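Local coordinates for agmatinase (Burkholderia thailandensis, PDB 4DZ4), which probably hydrolyses agmatine to putrescine and urea, as a member of the arginase family whose active site holds two manganese ions, at the interface of chains A and B and the interface of chains A and C. Numbering follows the deposited sequence. Chains: chain A/B/C, Agmatinase.

Contact 1: the interface of chains A and B. Residues chain A 57, 62-65, 67; chain B 57, 64-65, 67.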
loop_
_atom_site.group_PDB
_atom_site.type_symbol
_atom_site.label_atom_id
_atom_site.label_comp_id
_atom_site.label_asym_id
_atom_site.label_seq_id
_atom_site.Cartn_x
_atom_site.Cartn_y
_atom_site.Cartn_z
ATOM N N ASP A 57 22.132 1.840 -5.718
ATOM C CA ASP A 57 21.612 0.467 -5.506
ATOM C C ASP A 57 22.035 -0.499 -6.592
ATOM O O ASP A 57 21.467 -1.576 -6.731
ATOM C CB ASP A 57 20.091 0.414 -5.252
ATOM C CG ASP A 57 19.283 0.960 -6.394
ATOM O OD1 ASP A 57 19.815 1.159 -7.508
ATOM O OD2 ASP A 57 18.051 1.169 -6.177
ATOM N N PHE A 62 19.215 -8.594 -4.583
ATOM C CA PHE A 62 17.785 -8.932 -4.679
ATOM C C PHE A 62 17.001 -7.708 -5.116
ATOM O O PHE A 62 17.082 -7.304 -6.272
ATOM C CB PHE A 62 17.255 -9.556 -3.368
ATOM C CG PHE A 62 15.805 -10.014 -3.442
ATOM C CD1 PHE A 62 15.069 -10.212 -2.269
ATOM C CD2 PHE A 62 15.190 -10.280 -4.667
ATOM C CE1 PHE A 62 13.741 -10.642 -2.330
ATOM C CE2 PHE A 62 13.869 -10.705 -4.736
ATOM C CZ PHE A 62 13.141 -10.884 -3.562
ATOM N N ARG A 63 16.224 -7.097 -4.215
ATOM C CA ARG A 63 15.422 -5.931 -4.605
ATOM C C ARG A 63 16.286 -4.695 -4.740
ATOM O O ARG A 63 17.139 -4.451 -3.905
ATOM C CB ARG A 63 14.366 -5.617 -3.547
ATOM C CG ARG A 63 13.326 -6.687 -3.313
ATOM C CD ARG A 63 12.761 -6.441 -1.910
ATOM N NE ARG A 63 11.656 -7.339 -1.548
ATOM C CZ ARG A 63 11.105 -7.380 -0.330
ATOM N NH1 ARG A 63 11.554 -6.574 0.628
ATOM N NH2 ARG A 63 10.089 -8.215 -0.080
ATOM N N SER A 64 16.012 -3.893 -5.758
ATOM C CA SER A 64 16.595 -2.557 -5.866
ATOM C C SER A 64 15.655 -1.564 -5.187
ATOM O O SER A 64 14.490 -1.896 -4.918
ATOM C CB SER A 64 16.781 -2.172 -7.345
ATOM O OG SER A 64 15.596 -2.370 -8.114
ATOM N N GLY A 65 16.153 -0.367 -4.892
ATOM C CA GLY A 65 15.366 0.656 -4.219
ATOM C C GLY A 65 16.155 1.488 -3.230
ATOM O O GLY A 65 15.739 2.590 -2.872
ATOM N N ARG A 67 18.560 3.275 -3.710
ATOM C CA ARG A 67 19.019 4.558 -4.264
ATOM C C ARG A 67 18.202 5.711 -3.659
ATOM O O ARG A 67 18.672 6.832 -3.629
ATOM C CB ARG A 67 18.953 4.617 -5.788
ATOM C CG ARG A 67 17.535 4.486 -6.350
ATOM C CD ARG A 67 17.528 4.599 -7.860
ATOM N NE ARG A 67 18.255 3.489 -8.500
ATOM C CZ ARG A 67 18.417 3.334 -9.808
ATOM N NH1 ARG A 67 17.886 4.184 -10.676
ATOM N NH2 ARG A 67 19.105 2.294 -10.265
ATOM N N ASP B 57 17.589 -3.486 -14.372
ATOM C CA ASP B 57 17.217 -2.093 -14.096
ATOM C C ASP B 57 18.417 -1.220 -13.789
ATOM O O ASP B 57 18.276 -0.106 -13.248
ATOM C CB ASP B 57 16.123 -1.968 -13.015
ATOM C CG ASP B 57 16.547 -2.521 -11.655
ATOM O OD1 ASP B 57 17.738 -2.831 -11.439
ATOM O OD2 ASP B 57 15.647 -2.638 -10.788
ATOM N N SER B 64 14.312 2.625 -9.496
ATOM C CA SER B 64 14.684 1.261 -9.871
ATOM C C SER B 64 13.509 0.322 -9.571
ATOM O O SER B 64 12.566 0.693 -8.853
ATOM C CB SER B 64 15.949 0.827 -9.139
ATOM O OG SER B 64 15.795 1.087 -7.739
ATOM N N GLY B 65 13.538 -0.872 -10.141
ATOM C CA GLY B 65 12.494 -1.837 -9.859
ATOM C C GLY B 65 12.122 -2.672 -11.061
ATOM O O GLY B 65 11.497 -3.717 -10.890
ATOM N N ARG B 67 13.825 -4.632 -12.669
ATOM C CA ARG B 67 14.455 -5.966 -12.638
ATOM C C ARG B 67 13.437 -7.057 -12.319
ATOM O O ARG B 67 13.628 -8.208 -12.713
ATOM C CB ARG B 67 15.629 -6.054 -11.649
ATOM C CG ARG B 67 15.254 -5.876 -10.176
ATOM C CD ARG B 67 16.473 -6.026 -9.287
ATOM N NE ARG B 67 17.471 -4.989 -9.557
ATOM C CZ ARG B 67 18.614 -4.880 -8.897
ATOM N NH1 ARG B 67 18.911 -5.737 -7.913
ATOM N NH2 ARG B 67 19.469 -3.899 -9.210
HETATM O O HOH W 1 12.283 -0.554 -6.201
HETATM O O HOH W 2 19.689 -0.899 -9.954
#
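B:Arg67 reaches across a two-fold to A:Ser64 and A:Phe62; in each subunit it ends the Arg-x-Gly-x-Arg stretch 63-67 of this arginase-family agmatinase, a loop running into 3-10 helix 66-68. From CB the chain runs straight to CD of B:Arg67, 3.3 Å from the backbone oxygen O of A:Phe62, then bends (chi3 63°) to swing the guanidinium beside its own carboxylate. NE and NH2 both point in the guanidinium plane at OD1 of B:Asp57, a side-on salt bridge, with NE of B:Arg67 2.9 Å from that OD1. CZ of B:Arg67 lies beneath CB of A:Ser64 at 3.6 Å, the methylene resting over one face toward the rim. At the tip, NH1 of B:Arg67 donates to O of A:Phe62 over 2.9 Å, from above the carbonyl plane. OG of A:Ser64 donates to OD2 of B:Asp57 over 2.7 Å on the syn side; from the same face the backbone N of B:Gly65 binds OD2 on the anti side. Reciprocally, OG of B:Ser64 donates to OD2 of A:Asp57 over 2.7 Å. CB of A:Ser64 and CB of B:Ser64 abut at 3.6 Å. One water joins the Ser64 carbonyls; another lies between OD1 of A:Asp57 and OD1 of B:Asp57, 6.0 Å apart.

Contact 2: the interface of chains A and C. Residues chain A 253, 298, 300, 303; chain C 63, 252-253, 256, 261, 263.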
loop_
_atom_site.group_PDB
_atom_site.type_symbol
_atom_site.label_atom_id
_atom_site.label_comp_id
_atom_site.label_asym_id
_atom_site.label_seq_id
_atom_site.Cartn_x
_atom_site.Cartn_y
_atom_site.Cartn_z
ATOM N N ALA A 253 9.821 -7.197 10.435
ATOM C CA ALA A 253 8.690 -6.525 11.122
ATOM C C ALA A 253 8.998 -5.059 11.407
ATOM O O ALA A 253 8.111 -4.212 11.293
ATOM C CB ALA A 253 8.350 -7.239 12.432
ATOM N N SER A 298 4.613 2.838 5.995
ATOM C CA SER A 298 4.439 3.989 6.879
ATOM C C SER A 298 5.772 4.498 7.441
ATOM O O SER A 298 5.861 4.897 8.617
ATOM C CB SER A 298 3.452 3.639 7.996
ATOM O OG SER A 298 2.208 3.278 7.380
ATOM N N ILE A 300 8.353 3.153 8.531
ATOM C CA ILE A 300 8.908 2.660 9.793
ATOM C C ILE A 300 10.393 2.280 9.690
ATOM O O ILE A 300 11.117 2.385 10.698
ATOM C CB ILE A 300 8.086 1.532 10.465
ATOM C CG1 ILE A 300 8.150 0.196 9.674
ATOM C CG2 ILE A 300 6.635 1.999 10.704
ATOM C CD1 ILE A 300 7.573 -0.962 10.481
ATOM N N ILE A 303 12.339 5.497 9.654
ATOM C CA ILE A 303 12.298 6.071 11.011
ATOM C C ILE A 303 13.332 5.389 11.908
ATOM O O ILE A 303 14.116 6.059 12.583
ATOM C CB ILE A 303 10.888 5.974 11.613
ATOM C CG1 ILE A 303 9.955 6.932 10.842
ATOM C CG2 ILE A 303 10.896 6.360 13.094
ATOM C CD1 ILE A 303 8.468 6.764 11.174
ATOM N N ARG C 63 1.677 13.795 11.546
ATOM C CA ARG C 63 0.681 13.352 10.555
ATOM C C ARG C 63 -0.730 13.527 11.097
ATOM O O ARG C 63 -0.977 13.225 12.264
ATOM C CB ARG C 63 0.847 11.872 10.267
ATOM C CG ARG C 63 2.200 11.506 9.682
ATOM C CD ARG C 63 2.430 10.030 10.047
ATOM N NE ARG C 63 3.599 9.448 9.361
ATOM C CZ ARG C 63 4.017 8.193 9.565
ATOM N NH1 ARG C 63 3.375 7.422 10.455
ATOM N NH2 ARG C 63 5.087 7.732 8.902
ATOM N N PRO C 252 6.520 1.125 16.312
ATOM C CA PRO C 252 5.948 1.284 14.976
ATOM C C PRO C 252 5.783 -0.049 14.242
ATOM O O PRO C 252 4.949 -0.133 13.361
ATOM C CB PRO C 252 6.983 2.186 14.269
ATOM C CG PRO C 252 7.404 3.123 15.394
ATOM C CD PRO C 252 7.557 2.161 16.576
ATOM N N ALA C 253 6.575 -1.070 14.586
ATOM C CA ALA C 253 6.366 -2.420 13.987
ATOM C C ALA C 253 4.958 -2.973 14.300
ATOM O O ALA C 253 4.341 -3.599 13.443
ATOM C CB ALA C 253 7.447 -3.402 14.435
ATOM N N PRO C 256 2.037 0.797 13.174
ATOM C CA PRO C 256 2.538 1.746 12.157
ATOM C C PRO C 256 1.544 2.878 11.895
ATOM O O PRO C 256 1.922 3.981 11.415
ATOM C CB PRO C 256 2.726 0.849 10.912
ATOM C CG PRO C 256 1.727 -0.299 11.132
ATOM C CD PRO C 256 1.886 -0.580 12.608
ATOM N N PRO C 261 5.083 8.309 15.124
ATOM C CA PRO C 261 5.763 7.045 15.476
ATOM C C PRO C 261 7.173 7.246 16.008
ATOM O O PRO C 261 7.944 8.038 15.434
ATOM C CB PRO C 261 5.815 6.294 14.138
ATOM C CG PRO C 261 5.819 7.391 13.096
ATOM C CD PRO C 261 4.836 8.404 13.668
ATOM N N ALA C 263 10.594 4.984 17.308
ATOM C CA ALA C 263 11.220 3.658 17.390
ATOM C C ALA C 263 11.499 3.240 18.841
ATOM O O ALA C 263 11.736 4.098 19.716
ATOM C CB ALA C 263 12.540 3.634 16.606
HETATM O O HOH W 3 4.457 4.916 11.055
#
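The guanidinium of C:Arg63 meets A:Ser298 with its edge: the backbone oxygen of A:Ser298 and a water both lie at the rim, in the plane. This is a loop-and-helix patch of the A-C subunit interface that probably helps hold the six-subunit assembly. NH2 of C:Arg63 donates to O of A:Ser298 over 3.0 Å with a fairly straight bond (158° at H), yet stands well above the carbonyl plane, not on a lone pair. NH1 points almost straight at the water, which also binds the same A:Ser298 O and, at 2.7 Å, the backbone oxygen O of C:Pro256. The A:Ser298 carbonyl is thus gripped twice, directly and through water, and the water ties two stretches of chain C to one loop of chain A just ahead of helix 300-322. An extended arm from CG to NE carries the C:Arg63 head to this loop. Beside the polar cluster the first turn of the helix packs on prolines. A:Ile300 places CG2 anti to its carbonyl carbon, and this methyl lies 3.6 Å from CB of C:Pro252, with CB of C:Pro256 also near it. The other branch of A:Ile300 ends in CD1, 4.0 Å from CA of C:Ala253. A:Ile303 meets C:Pro261 at about a right angle, CD1 pressing on ring carbon CG at a tight 3.3 Å. Where the subunits' equivalent loops approach, the methyl CB of C:Ala253 lies 3.3 Å from the backbone oxygen O of A:Ala253.

Contact 3: the interface of chains A and C. Residues chain A 28, 78-79, 299, 303; chain C 61-62, 260-262.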
loop_
_atom_site.group_PDB
_atom_site.type_symbol
_atom_site.label_atom_id
_atom_site.label_comp_id
_atom_site.label_asym_id
_atom_site.label_seq_id
_atom_site.Cartn_x
_atom_site.Cartn_y
_atom_site.Cartn_z
ATOM N N THR A 28 6.197 19.986 12.060
ATOM C CA THR A 28 6.860 18.716 11.809
ATOM C C THR A 28 6.535 18.196 10.408
ATOM O O THR A 28 7.376 17.555 9.767
ATOM C CB THR A 28 6.474 17.666 12.870
ATOM O OG1 THR A 28 6.595 18.251 14.168
ATOM C CG2 THR A 28 7.417 16.397 12.765
ATOM N N VAL A 78 12.164 13.976 10.701
ATOM C CA VAL A 78 11.467 15.196 11.164
ATOM C C VAL A 78 11.069 15.216 12.650
ATOM O O VAL A 78 11.244 16.220 13.339
ATOM C CB VAL A 78 10.320 15.606 10.212
ATOM C CG1 VAL A 78 10.879 16.010 8.828
ATOM C CG2 VAL A 78 9.254 14.503 10.063
ATOM N N GLN A 79 10.568 14.108 13.187
ATOM C CA GLN A 79 10.193 14.121 14.616
ATOM C C GLN A 79 11.425 14.199 15.512
ATOM O O GLN A 79 11.362 14.805 16.579
ATOM C CB GLN A 79 9.453 12.856 14.973
ATOM C CG GLN A 79 8.100 12.771 14.329
ATOM C CD GLN A 79 7.453 11.476 14.712
ATOM O OE1 GLN A 79 6.853 11.367 15.791
ATOM N NE2 GLN A 79 7.620 10.465 13.860
ATOM N N GLU A 299 6.797 4.441 6.586
ATOM C CA GLU A 299 8.133 4.963 6.892
ATOM C C GLU A 299 8.834 4.303 8.069
ATOM O O GLU A 299 9.846 4.822 8.538
ATOM C CB GLU A 299 8.103 6.469 7.158
ATOM C CG GLU A 299 7.509 7.292 6.051
ATOM C CD GLU A 299 7.631 8.779 6.389
ATOM O OE1 GLU A 299 7.035 9.252 7.389
ATOM O OE2 GLU A 299 8.367 9.472 5.671
ATOM N N ILE A 303 12.339 5.497 9.654
ATOM C CA ILE A 303 12.298 6.071 11.011
ATOM C C ILE A 303 13.332 5.389 11.908
ATOM O O ILE A 303 14.116 6.059 12.583
ATOM C CB ILE A 303 10.888 5.974 11.613
ATOM C CG1 ILE A 303 9.955 6.932 10.842
ATOM C CG2 ILE A 303 10.896 6.360 13.094
ATOM C CD1 ILE A 303 8.468 6.764 11.174
ATOM N N THR C 61 0.519 17.120 15.833
ATOM C CA THR C 61 1.737 17.885 15.514
ATOM C C THR C 61 2.519 17.324 14.325
ATOM O O THR C 61 3.366 18.031 13.782
ATOM C CB THR C 61 2.688 17.960 16.717
ATOM O OG1 THR C 61 2.968 16.614 17.152
ATOM C CG2 THR C 61 1.995 18.704 17.873
ATOM N N PHE C 62 2.232 16.096 13.913
ATOM C CA PHE C 62 2.911 15.558 12.725
ATOM C C PHE C 62 1.864 15.104 11.724
ATOM O O PHE C 62 1.227 15.953 11.100
ATOM C CB PHE C 62 3.972 14.493 13.083
ATOM C CG PHE C 62 4.723 13.934 11.872
ATOM C CD1 PHE C 62 4.859 14.684 10.689
ATOM C CD2 PHE C 62 5.279 12.668 11.925
ATOM C CE1 PHE C 62 5.536 14.167 9.582
ATOM C CE2 PHE C 62 5.974 12.147 10.830
ATOM C CZ PHE C 62 6.084 12.884 9.654
ATOM N N THR C 260 2.596 10.042 15.190
ATOM C CA THR C 260 3.924 10.392 15.717
ATOM C C THR C 260 4.653 9.109 16.122
ATOM O O THR C 260 4.815 8.815 17.329
ATOM C CB THR C 260 3.873 11.404 16.892
ATOM O OG1 THR C 260 2.871 10.987 17.840
ATOM C CG2 THR C 260 3.610 12.857 16.404
ATOM N N PRO C 261 5.083 8.309 15.124
ATOM C CA PRO C 261 5.763 7.045 15.476
ATOM C C PRO C 261 7.173 7.246 16.008
ATOM O O PRO C 261 7.944 8.038 15.434
ATOM C CB PRO C 261 5.815 6.294 14.138
ATOM C CG PRO C 261 5.819 7.391 13.096
ATOM C CD PRO C 261 4.836 8.404 13.668
ATOM N N VAL C 262 7.502 6.558 17.106
ATOM C CA VAL C 262 8.839 6.659 17.705
ATOM C C VAL C 262 9.414 5.235 17.876
ATOM O O VAL C 262 8.786 4.368 18.509
ATOM C CB VAL C 262 8.785 7.375 19.089
ATOM C CG1 VAL C 262 10.191 7.559 19.647
ATOM C CG2 VAL C 262 8.075 8.721 18.985
HETATM O O HOH W 4 4.243 20.493 14.325
HETATM O O HOH W 5 5.658 16.333 15.940
#
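The phenyl ring of C:Phe62 lies against A:Thr28, A:Val78 and A:Gln79, all on one side of the ring, the two methyls over its rim and the A:Gln79 stem beyond the edge at CD2. CG2 of A:Thr28 sits 3.7 Å from CD1 of C:Phe62. CG2 of A:Val78 is 3.6 Å from the tip atom CZ of C:Phe62. The methylene CG of A:Gln79 is 3.7 Å from CD2 of C:Phe62. The ring gets there with its CG anti to the backbone N (chi1 -179°), pointing away from its own loop into chain A. Beyond the ring, A:Gln79 continues extended to its amide, the amide plane 39° from that of the ring. NE2 of A:Gln79 donates to the backbone oxygen O of C:Pro261 over 2.9 Å, a bent bond (131° at H) with the acceptor tilted from the amide plane; OE1 is turned toward C:Thr260. One side chain therefore packs on the ring with its stem and binds the neighbouring loop 260-262 with its tip. Further out, two waters fix the A:Thr28 end. One joins its backbone N to O of C:Thr61, 2.7 Å from that oxygen; the other links the hydroxyls OG1 of A:Thr28 and C:Thr61. The direct bond from A:Thr28 OG1 to that carbonyl is weak. These water links probably steady the threonine whose methyl touches the ring. By lodging an aromatic of one subunit against another, the site probably helps hold the hexamer of the deposited assembly together.

Contacts 2 and 3 are neighbouring parts of the A-C interface, their C-alpha centres about 9 Å apart, and share A:Ile303 and C:Pro261. Contact 1, in the two-fold A-B interface, lies about 23 Å from contact 2 and about 27 Å from contact 3, between C-alpha centres. The loop around residues 61-67 nevertheless serves both interfaces: its Ser64, Arg67 and Phe62 carbonyl act in contact 1, while the Arg63 side chain works in contact 2 and the Phe62 ring in contact 3. Because every subunit carries the same loop, it probably couples the two kinds of interface within the six-subunit assembly.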